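Local coordinates for OsmC-like protein (Jannaschia sp., PDB 3CJE) that probably protects the cell by reducing organic hydroperoxides, as other OsmC-like proteins do, at residues Val87-Asp101 and Gly112-Asp126. Sequence-based numbering, arbitrary orientation.
Sequences VTVTDLDVECRVVWD and GPKSFEIDIILHSPD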
ATOM      1  N   VAL A  87     -11.733  15.447 -20.285  1.00 15.60           N
ATOM      2  CA  VAL A  87     -11.358  14.205 -20.924  1.00 14.94           C
ATOM      3  C   VAL A  87     -12.468  13.177 -20.757  1.00 17.94           C
ATOM      4  O   VAL A  87     -12.949  12.945 -19.647  1.00 18.48           O
ATOM      5  CB  VAL A  87     -10.016  13.673 -20.394  1.00 15.56           C
ATOM      6  CG1 VAL A  87      -9.657  12.304 -21.021  1.00 17.42           C
ATOM      7  CG2 VAL A  87      -8.890  14.723 -20.596  1.00 18.69           C
ATOM      8  N   THR A  88     -12.869  12.579 -21.870  1.00 14.22           N
ATOM      9  CA  THR A  88     -13.765  11.426 -21.871  1.00 13.77           C
ATOM     10  C   THR A  88     -12.947  10.156 -21.803  1.00 16.92           C
ATOM     11  O   THR A  88     -12.050   9.910 -22.627  1.00 16.15           O
ATOM     12  CB  THR A  88     -14.649  11.437 -23.131  1.00 16.92           C
ATOM     13  OG1 THR A  88     -15.415  12.662 -23.178  1.00 16.88           O
ATOM     14  CG2 THR A  88     -15.563  10.188 -23.183  1.00 20.56           C
ATOM     15  N   VAL A  89     -13.255   9.346 -20.803  1.00 17.20           N
ATOM     16  CA  VAL A  89     -12.583   8.050 -20.542  1.00 16.63           C
ATOM     17  C   VAL A  89     -13.637   6.969 -20.606  1.00 19.19           C
ATOM     18  O   VAL A  89     -14.717   7.131 -20.036  1.00 20.01           O
ATOM     19  CB  VAL A  89     -11.918   8.056 -19.131  1.00 18.15           C
ATOM     20  CG1 VAL A  89     -11.324   6.675 -18.772  1.00 17.56           C
ATOM     21  CG2 VAL A  89     -10.840   9.146 -19.031  1.00 15.41           C
ATOM     22  N   THR A  90     -13.333   5.873 -21.297  0.50 18.67           N
ATOM     23  CA  THR A  90     -14.265   4.744 -21.426  0.50 18.22           C
ATOM     24  C   THR A  90     -13.516   3.461 -21.074  0.50 18.35           C
ATOM     25  O   THR A  90     -12.380   3.290 -21.486  0.50 17.20           O
ATOM     26  CB  THR A  90     -14.840   4.654 -22.861  0.50 21.05           C
ATOM     27  OG1 THR A  90     -15.425   5.917 -23.235  0.50 19.45           O
ATOM     28  CG2 THR A  90     -15.895   3.549 -22.972  0.50 19.53           C
ATOM     29  N   ASP A  91     -14.133   2.583 -20.287  1.00 18.75           N
ATOM     30  CA  ASP A  91     -13.556   1.264 -20.027  1.00 20.54           C
ATOM     31  C   ASP A  91     -12.087   1.374 -19.575  1.00 17.32           C
ATOM     32  O   ASP A  91     -11.176   0.694 -20.096  1.00 20.53           O
ATOM     33  CB  ASP A  91     -13.661   0.413 -21.290  1.00 21.93           C
ATOM     34  CG  ASP A  91     -15.110   0.052 -21.628  1.00 33.59           C
ATOM     35  OD1 ASP A  91     -15.956   0.030 -20.712  1.00 35.23           O
ATOM     36  OD2 ASP A  91     -15.384  -0.196 -22.816  1.00 41.39           O
ATOM     37  N   LEU A  92     -11.867   2.262 -18.629  1.00 16.80           N
ATOM     38  CA  LEU A  92     -10.541   2.481 -18.092  1.00 14.70           C
ATOM     39  C   LEU A  92      -9.887   1.163 -17.663  1.00 15.19           C
ATOM     40  O   LEU A  92     -10.514   0.342 -16.962  1.00 17.28           O
ATOM     41  CB  LEU A  92     -10.631   3.416 -16.892  1.00 15.80           C
ATOM     42  CG  LEU A  92      -9.335   3.694 -16.147  1.00 15.99           C
ATOM     43  CD1 LEU A  92      -8.236   4.442 -16.999  1.00 16.57           C
ATOM     44  CD2 LEU A  92      -9.689   4.463 -14.821  1.00 18.44           C
ATOM     45  N   ASP A  93      -8.640   0.982 -18.079  1.00 15.22           N
ATOM     46  CA  ASP A  93      -7.821  -0.147 -17.645  1.00 14.57           C
ATOM     47  C   ASP A  93      -6.451   0.387 -17.258  1.00 17.87           C
ATOM     48  O   ASP A  93      -5.849   1.180 -17.995  1.00 17.45           O
ATOM     49  CB  ASP A  93      -7.650  -1.169 -18.744  1.00 16.88           C
ATOM     50  CG  ASP A  93      -7.021  -2.449 -18.245  1.00 24.31           C
ATOM     51  OD1 ASP A  93      -5.824  -2.443 -17.874  1.00 25.97           O
ATOM     52  OD2 ASP A  93      -7.758  -3.464 -18.213  1.00 30.65           O
ATOM     53  N   VAL A  94      -5.984  -0.032 -16.081  1.00 16.03           N
ATOM     54  CA  VAL A  94      -4.678   0.336 -15.570  1.00 15.06           C
ATOM     55  C   VAL A  94      -3.925  -0.906 -15.189  1.00 20.80           C
ATOM     56  O   VAL A  94      -4.459  -1.733 -14.439  1.00 19.53           O
ATOM     57  CB  VAL A  94      -4.766   1.301 -14.371  1.00 15.93           C
ATOM     58  CG1 VAL A  94      -3.359   1.562 -13.728  1.00 17.44           C
ATOM     59  CG2 VAL A  94      -5.456   2.609 -14.819  1.00 19.19           C
ATOM     60  N   GLU A  95      -2.704  -1.034 -15.700  1.00 15.89           N
ATOM     61  CA  GLU A  95      -1.852  -2.208 -15.447  1.00 19.79           C
ATOM     62  C   GLU A  95      -0.661  -1.723 -14.633  1.00 20.84           C
ATOM     63  O   GLU A  95       0.002  -0.763 -15.009  1.00 21.83           O
ATOM     64  CB  GLU A  95      -1.364  -2.813 -16.768  1.00 23.16           C
ATOM     65  CG  GLU A  95      -2.490  -3.242 -17.744  1.00 30.63           C
ATOM     66  CD  GLU A  95      -2.036  -3.732 -19.179  1.00 37.87           C
ATOM     67  OE1 GLU A  95      -1.551  -2.929 -20.034  1.00 44.06           O
ATOM     68  OE2 GLU A  95      -2.231  -4.943 -19.458  1.00 58.46           O
ATOM     69  N   CYS A  96      -0.382  -2.372 -13.513  0.70 15.34           N
ATOM     70  CA  CYS A  96       0.697  -1.963 -12.613  0.70 13.31           C
ATOM     71  C   CYS A  96       1.593  -3.174 -12.334  0.70 15.17           C
ATOM     72  O   CYS A  96       1.085  -4.289 -12.091  0.70 15.58           O
ATOM     73  CB  CYS A  96       0.113  -1.439 -11.316  0.70 16.20           C
ATOM     74  SG  CYS A  96       1.329  -1.034 -10.058  0.70 16.40           S
ATOM     75  N   ARG A  97       2.910  -2.958 -12.385  1.00 14.71           N
ATOM     76  CA  ARG A  97       3.888  -3.986 -12.077  1.00 14.60           C
ATOM     77  C   ARG A  97       4.872  -3.415 -11.091  1.00 15.29           C
ATOM     78  O   ARG A  97       5.423  -2.313 -11.300  1.00 14.77           O
ATOM     79  CB  ARG A  97       4.630  -4.459 -13.333  1.00 16.51           C
ATOM     80  CG  ARG A  97       5.643  -5.536 -13.049  1.00 16.48           C
ATOM     81  CD  ARG A  97       6.184  -6.055 -14.378  1.00 23.12           C
ATOM     82  NE  ARG A  97       7.169  -7.094 -14.221  1.00 29.89           N
ATOM     83  CZ  ARG A  97       8.479  -6.896 -14.204  1.00 32.83           C
ATOM     84  NH1 ARG A  97       9.008  -5.669 -14.318  1.00 31.57           N
ATOM     85  NH2 ARG A  97       9.274  -7.948 -14.062  1.00 36.82           N
ATOM     86  N   VAL A  98       5.057  -4.108  -9.979  1.00 13.10           N
ATOM     87  CA  VAL A  98       5.995  -3.689  -8.957  1.00 14.06           C
ATOM     88  C   VAL A  98       6.984  -4.838  -8.689  1.00 15.08           C
ATOM     89  O   VAL A  98       6.581  -5.989  -8.543  1.00 14.27           O
ATOM     90  CB  VAL A  98       5.301  -3.249  -7.649  1.00 15.37           C
ATOM     91  CG1 VAL A  98       6.336  -2.701  -6.634  1.00 15.95           C
ATOM     92  CG2 VAL A  98       4.218  -2.170  -7.942  1.00 17.12           C
ATOM     93  N   VAL A  99       8.262  -4.504  -8.620  1.00 13.69           N
ATOM     94  CA  VAL A  99       9.349  -5.435  -8.394  1.00 13.43           C
ATOM     95  C   VAL A  99      10.115  -4.980  -7.156  1.00 15.26           C
ATOM     96  O   VAL A  99      10.510  -3.820  -7.048  1.00 13.94           O
ATOM     97  CB  VAL A  99      10.326  -5.545  -9.579  1.00 15.01           C
ATOM     98  CG1 VAL A  99      11.398  -6.611  -9.289  1.00 15.40           C
ATOM     99  CG2 VAL A  99       9.537  -5.834 -10.860  1.00 13.60           C
ATOM    100  N   TRP A 100      10.332  -5.926  -6.240  1.00 13.92           N
ATOM    101  CA  TRP A 100      11.203  -5.759  -5.103  1.00 12.91           C
ATOM    102  C   TRP A 100      12.300  -6.805  -5.150  1.00 14.97           C
ATOM    103  O   TRP A 100      12.185  -7.797  -5.842  1.00 15.90           O
ATOM    104  CB  TRP A 100      10.451  -5.983  -3.782  1.00 13.77           C
ATOM    105  CG  TRP A 100       9.327  -5.041  -3.447  1.00 13.79           C
ATOM    106  CD1 TRP A 100       9.417  -3.886  -2.704  1.00 15.16           C
ATOM    107  CD2 TRP A 100       7.963  -5.173  -3.810  1.00 14.30           C
ATOM    108  NE1 TRP A 100       8.181  -3.306  -2.582  1.00 14.54           N
ATOM    109  CE2 TRP A 100       7.266  -4.049  -3.266  1.00 13.53           C
ATOM    110  CE3 TRP A 100       7.231  -6.113  -4.571  1.00 15.14           C
ATOM    111  CZ2 TRP A 100       5.881  -3.898  -3.384  1.00 16.58           C
ATOM    112  CZ3 TRP A 100       5.876  -5.925  -4.740  1.00 17.53           C
ATOM    113  CH2 TRP A 100       5.197  -4.826  -4.138  1.00 16.65           C
ATOM    114  N   ASP A 101      13.320  -6.615  -4.338  0.50 15.51           N
ATOM    115  CA  ASP A 101      14.303  -7.668  -4.183  0.50 15.82           C
ATOM    116  C   ASP A 101      14.699  -7.846  -2.744  0.50 14.69           C
ATOM    117  O   ASP A 101      14.495  -6.965  -1.899  0.50 12.79           O
ATOM    118  CB  ASP A 101      15.509  -7.418  -5.057  0.50 14.38           C
ATOM    119  CG  ASP A 101      16.085  -6.021  -4.877  0.50 20.12           C
ATOM    120  OD1 ASP A 101      16.071  -5.529  -3.744  0.50 20.46           O
ATOM    121  OD2 ASP A 101      16.564  -5.432  -5.866  0.50 26.55           O
ATOM    122  N   GLY A 112      14.210  -4.362  -0.545  1.00 16.01           N
ATOM    123  CA  GLY A 112      14.043  -3.019  -1.053  1.00 17.62           C
ATOM    124  C   GLY A 112      13.289  -3.017  -2.357  1.00 16.97           C
ATOM    125  O   GLY A 112      13.164  -4.078  -3.005  1.00 15.41           O
ATOM    126  N   PRO A 113      12.800  -1.835  -2.767  1.00 14.36           N
ATOM    127  CA  PRO A 113      12.109  -1.692  -4.014  1.00 13.53           C
ATOM    128  C   PRO A 113      13.072  -1.692  -5.184  1.00 14.38           C
ATOM    129  O   PRO A 113      14.190  -1.189  -5.048  1.00 16.26           O
ATOM    130  CB  PRO A 113      11.430  -0.326  -3.850  1.00 15.88           C
ATOM    131  CG  PRO A 113      12.368   0.408  -3.037  1.00 15.02           C
ATOM    132  CD  PRO A 113      12.906  -0.541  -2.055  1.00 15.73           C
ATOM    133  N   LYS A 114      12.645  -2.233  -6.322  1.00 14.84           N
ATOM    134  CA  LYS A 114      13.419  -2.208  -7.556  1.00 18.26           C
ATOM    135  C   LYS A 114      12.772  -1.385  -8.666  1.00 18.72           C
ATOM    136  O   LYS A 114      13.462  -0.571  -9.319  1.00 17.78           O
ATOM    137  CB  LYS A 114      13.688  -3.627  -8.027  1.00 18.25           C
ATOM    138  CG  LYS A 114      14.651  -3.764  -9.207  1.00 27.17           C
ATOM    139  CD  LYS A 114      14.798  -5.269  -9.486  1.00 31.46           C
ATOM    140  CE  LYS A 114      15.926  -5.627 -10.427  1.00 43.83           C
ATOM    141  NZ  LYS A 114      16.412  -7.008 -10.046  1.00 47.52           N
ATOM    142  N   SER A 115      11.473  -1.566  -8.891  1.00 14.93           N
ATOM    143  CA  SER A 115      10.813  -0.847  -9.998  1.00 16.63           C
ATOM    144  C   SER A 115       9.317  -0.747  -9.818  1.00 16.84           C
ATOM    145  O   SER A 115       8.690  -1.627  -9.242  1.00 15.31           O
ATOM    146  CB  SER A 115      11.126  -1.463 -11.356  1.00 18.73           C
ATOM    147  OG  SER A 115      10.593  -2.717 -11.521  1.00 20.12           O
ATOM    148  N   PHE A 116       8.777   0.344 -10.336  1.00 14.98           N
ATOM    149  CA  PHE A 116       7.351   0.595 -10.394  1.00 15.15           C
ATOM    150  C   PHE A 116       6.949   1.041 -11.802  1.00 16.03           C
ATOM    151  O   PHE A 116       7.539   1.971 -12.322  1.00 15.46           O
ATOM    152  CB  PHE A 116       6.959   1.748  -9.477  1.00 15.80           C
ATOM    153  CG  PHE A 116       6.941   1.404  -8.006  1.00 15.87           C
ATOM    154  CD1 PHE A 116       8.101   1.390  -7.256  1.00 20.16           C
ATOM    155  CD2 PHE A 116       5.712   1.114  -7.392  1.00 18.34           C
ATOM    156  CE1 PHE A 116       8.061   1.067  -5.891  1.00 19.68           C
ATOM    157  CE2 PHE A 116       5.684   0.823  -6.041  1.00 20.13           C
ATOM    158  CZ  PHE A 116       6.841   0.765  -5.320  1.00 17.55           C
ATOM    159  N   GLU A 117       5.928   0.402 -12.379  1.00 14.97           N
ATOM    160  CA  GLU A 117       5.467   0.719 -13.733  1.00 16.42           C
ATOM    161  C   GLU A 117       3.963   0.758 -13.716  1.00 17.28           C
ATOM    162  O   GLU A 117       3.326  -0.165 -13.152  1.00 17.09           O
ATOM    163  CB  GLU A 117       5.982  -0.343 -14.725  1.00 17.30           C
ATOM    164  CG  GLU A 117       7.496  -0.393 -14.831  1.00 23.04           C
ATOM    165  CD  GLU A 117       8.073  -1.618 -15.604  1.00 30.38           C
ATOM    166  OE1 GLU A 117       7.677  -2.810 -15.338  1.00 35.85           O
ATOM    167  OE2 GLU A 117       9.002  -1.366 -16.414  1.00 48.35           O
ATOM    168  N   ILE A 118       3.383   1.806 -14.288  1.00 15.10           N
ATOM    169  CA  ILE A 118       1.915   1.965 -14.391  1.00 14.82           C
ATOM    170  C   ILE A 118       1.580   2.338 -15.847  1.00 17.84           C
ATOM    171  O   ILE A 118       2.027   3.360 -16.331  1.00 17.91           O
ATOM    172  CB  ILE A 118       1.356   3.030 -13.423  1.00 16.64           C
ATOM    173  CG1 ILE A 118       1.673   2.594 -11.990  1.00 17.31           C
ATOM    174  CG2 ILE A 118      -0.145   3.206 -13.636  1.00 19.46           C
ATOM    175  CD1 ILE A 118       1.176   3.532 -10.905  1.00 22.45           C
ATOM    176  N   ASP A 119       0.859   1.447 -16.525  1.00 15.59           N
ATOM    177  CA  ASP A 119       0.424   1.649 -17.929  1.00 15.91           C
ATOM    178  C   ASP A 119      -1.077   1.902 -17.927  1.00 17.96           C
ATOM    179  O   ASP A 119      -1.853   1.137 -17.354  1.00 18.23           O
ATOM    180  CB  ASP A 119       0.706   0.424 -18.758  1.00 18.10           C
ATOM    181  CG  ASP A 119       2.199   0.227 -19.034  1.00 23.98           C
ATOM    182  OD1 ASP A 119       3.004   1.142 -18.829  1.00 22.94           O
ATOM    183  OD2 ASP A 119       2.540  -0.866 -19.545  1.00 29.75           O
ATOM    184  N   ILE A 120      -1.485   2.956 -18.613  1.00 15.45           N
ATOM    185  CA  ILE A 120      -2.835   3.451 -18.516  1.00 14.92           C
ATOM    186  C   ILE A 120      -3.491   3.408 -19.898  1.00 15.98           C
ATOM    187  O   ILE A 120      -2.910   3.884 -20.886  1.00 16.74           O
ATOM    188  CB  ILE A 120      -2.795   4.872 -17.977  1.00 15.43           C
ATOM    189  CG1 ILE A 120      -2.269   4.905 -16.525  1.00 18.46           C
ATOM    190  CG2 ILE A 120      -4.207   5.495 -18.073  1.00 14.60           C
ATOM    191  CD1 ILE A 120      -1.743   6.220 -16.049  1.00 18.47           C
ATOM    192  N   ILE A 121      -4.696   2.835 -19.955  1.00 14.65           N
ATOM    193  CA  ILE A 121      -5.505   2.749 -21.178  1.00 16.25           C
ATOM    194  C   ILE A 121      -6.824   3.475 -20.960  1.00 16.38           C
ATOM    195  O   ILE A 121      -7.685   3.040 -20.155  1.00 16.08           O
ATOM    196  CB  ILE A 121      -5.782   1.287 -21.598  1.00 17.14           C
ATOM    197  CG1 ILE A 121      -4.459   0.532 -21.700  1.00 18.98           C
ATOM    198  CG2 ILE A 121      -6.584   1.289 -22.910  1.00 18.15           C
ATOM    199  CD1 ILE A 121      -4.638  -0.992 -21.944  1.00 26.26           C
ATOM    200  N   LEU A 122      -6.968   4.600 -21.660  1.00 15.98           N
ATOM    201  CA  LEU A 122      -8.133   5.474 -21.472  1.00 16.29           C
ATOM    202  C   LEU A 122      -9.279   5.300 -22.458  1.00 17.73           C
ATOM    203  O   LEU A 122     -10.415   5.765 -22.166  1.00 17.26           O
ATOM    204  CB  LEU A 122      -7.707   6.955 -21.485  1.00 15.33           C
ATOM    205  CG  LEU A 122      -6.671   7.442 -20.487  1.00 12.82           C
ATOM    206  CD1 LEU A 122      -6.347   8.946 -20.640  1.00 16.38           C
ATOM    207  CD2 LEU A 122      -7.155   7.144 -18.991  1.00 14.71           C
ATOM    208  N   HIS A 123      -8.998   4.746 -23.642  1.00 16.94           N
ATOM    209  CA  HIS A 123      -9.991   4.665 -24.726  1.00 16.26           C
ATOM    210  C   HIS A 123     -10.657   6.024 -24.932  1.00 17.80           C
ATOM    211  O   HIS A 123     -11.876   6.126 -25.010  1.00 18.55           O
ATOM    212  CB  HIS A 123     -11.053   3.595 -24.475  1.00 17.50           C
ATOM    213  CG  HIS A 123     -10.493   2.239 -24.215  1.00 19.40           C
ATOM    214  ND1 HIS A 123     -10.539   1.646 -22.971  1.00 22.70           N
ATOM    215  CD2 HIS A 123      -9.860   1.362 -25.033  1.00 24.77           C
ATOM    216  CE1 HIS A 123      -9.979   0.450 -23.038  1.00 23.74           C
ATOM    217  NE2 HIS A 123      -9.554   0.255 -24.268  1.00 21.83           N
ATOM    218  N   SER A 124      -9.850   7.073 -25.022  1.00 15.32           N
ATOM    219  CA  SER A 124     -10.347   8.431 -25.045  1.00 15.29           C
ATOM    220  C   SER A 124     -10.376   8.993 -26.455  1.00 14.83           C
ATOM    221  O   SER A 124      -9.453   8.752 -27.219  1.00 17.77           O
ATOM    222  CB  SER A 124      -9.389   9.307 -24.208  1.00 16.00           C
ATOM    223  OG  SER A 124      -9.621  10.703 -24.374  1.00 16.07           O
ATOM    224  N   PRO A 125     -11.406   9.780 -26.799  1.00 14.43           N
ATOM    225  CA  PRO A 125     -11.451  10.448 -28.092  1.00 15.66           C
ATOM    226  C   PRO A 125     -10.763  11.821 -28.128  1.00 16.25           C
ATOM    227  O   PRO A 125     -10.923  12.559 -29.111  1.00 19.76           O
ATOM    228  CB  PRO A 125     -12.939  10.636 -28.294  1.00 16.10           C
ATOM    229  CG  PRO A 125     -13.416  10.952 -26.928  1.00 17.19           C
ATOM    230  CD  PRO A 125     -12.636  10.042 -26.024  1.00 16.43           C
ATOM    231  N   ASP A 126     -10.071  12.179 -27.046  1.00 15.70           N
ATOM    232  CA  ASP A 126      -9.497  13.504 -26.856  1.00 14.65           C
ATOM    233  C   ASP A 126      -8.025  13.604 -27.265  1.00 14.82           C
ATOM    234  O   ASP A 126      -7.371  12.574 -27.470  1.00 13.78           O
ATOM    235  CB  ASP A 126      -9.649  13.895 -25.400  1.00 14.18           C
ATOM    236  CG  ASP A 126     -11.096  13.815 -24.946  1.00 19.85           C
ATOM    237  OD1 ASP A 126     -11.910  14.626 -25.386  1.00 19.61           O
ATOM    238  OD2 ASP A 126     -11.432  12.915 -24.175  1.00 17.25           O
TER
HETATM  239  O   HOH W   1       1.020  -3.015 -20.204  1.00 40.71           O
HETATM  240  O   HOH W   2       8.041  -2.665 -12.449  1.00 18.39           O
HETATM  241  O   HOH W   3      16.349  -2.589  -3.772  1.00 45.70           O
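Arg97 and Glu117 face each other as a hydrogen-bonded pair of an antiparallel hairpin, their side chains side by side and pointing the same way. The arginine chain is extended as far as NE, with CG anti to the backbone N (chi1 -179°), and this carries the guanidinium to Glu117. The salt bridge, a weak hydrogen bond from Arg97 NH1 to Glu117 OE1 of 3.3 Å, leaves the guanidinium by its edge, with the two planes turned 47° apart, while Val99 CG2 lies over one guanidinium face. A water joins Glu117 OE1, Ser115 OG and Arg97 O; a second water donates to both Glu95 OE1 and Asp119 OD2, bridging two carboxylates of like charge.

On the other, buried face Val98 CG1 sits over the Phe116 ring in a CH-pi contact, 3.8 Å from its centroid. Farther along, the Val94 and Ile118 side chains meet at a slant, Val94 CG1 touching Ile118 CG2 at 3.6 Å. A classic beta bulge shifts the register by one where Val99 O takes both Lys114 N (2.8 Å) and Ser115 N (3.1 Å), from the same side of its carbonyl plane.

Beyond the strands, His123 ND1 donates to Thr90 O (2.9 Å), which lies near the imidazole plane, and Leu92 CD1 packs on Leu122 CD2 at 3.5 Å. Thr88 N donates to Asp126 OD2 at 2.7 Å, from the syn side but 29° out of the carboxylate plane.

Strand 13-24 flanks 93-105, and helices 62-81 and 128-141 cover the apolar face. Strand 108-121 continues the sheet into the second subunit, whose Arg155 and Arg157 form salt bridges with Glu117 and Asp119.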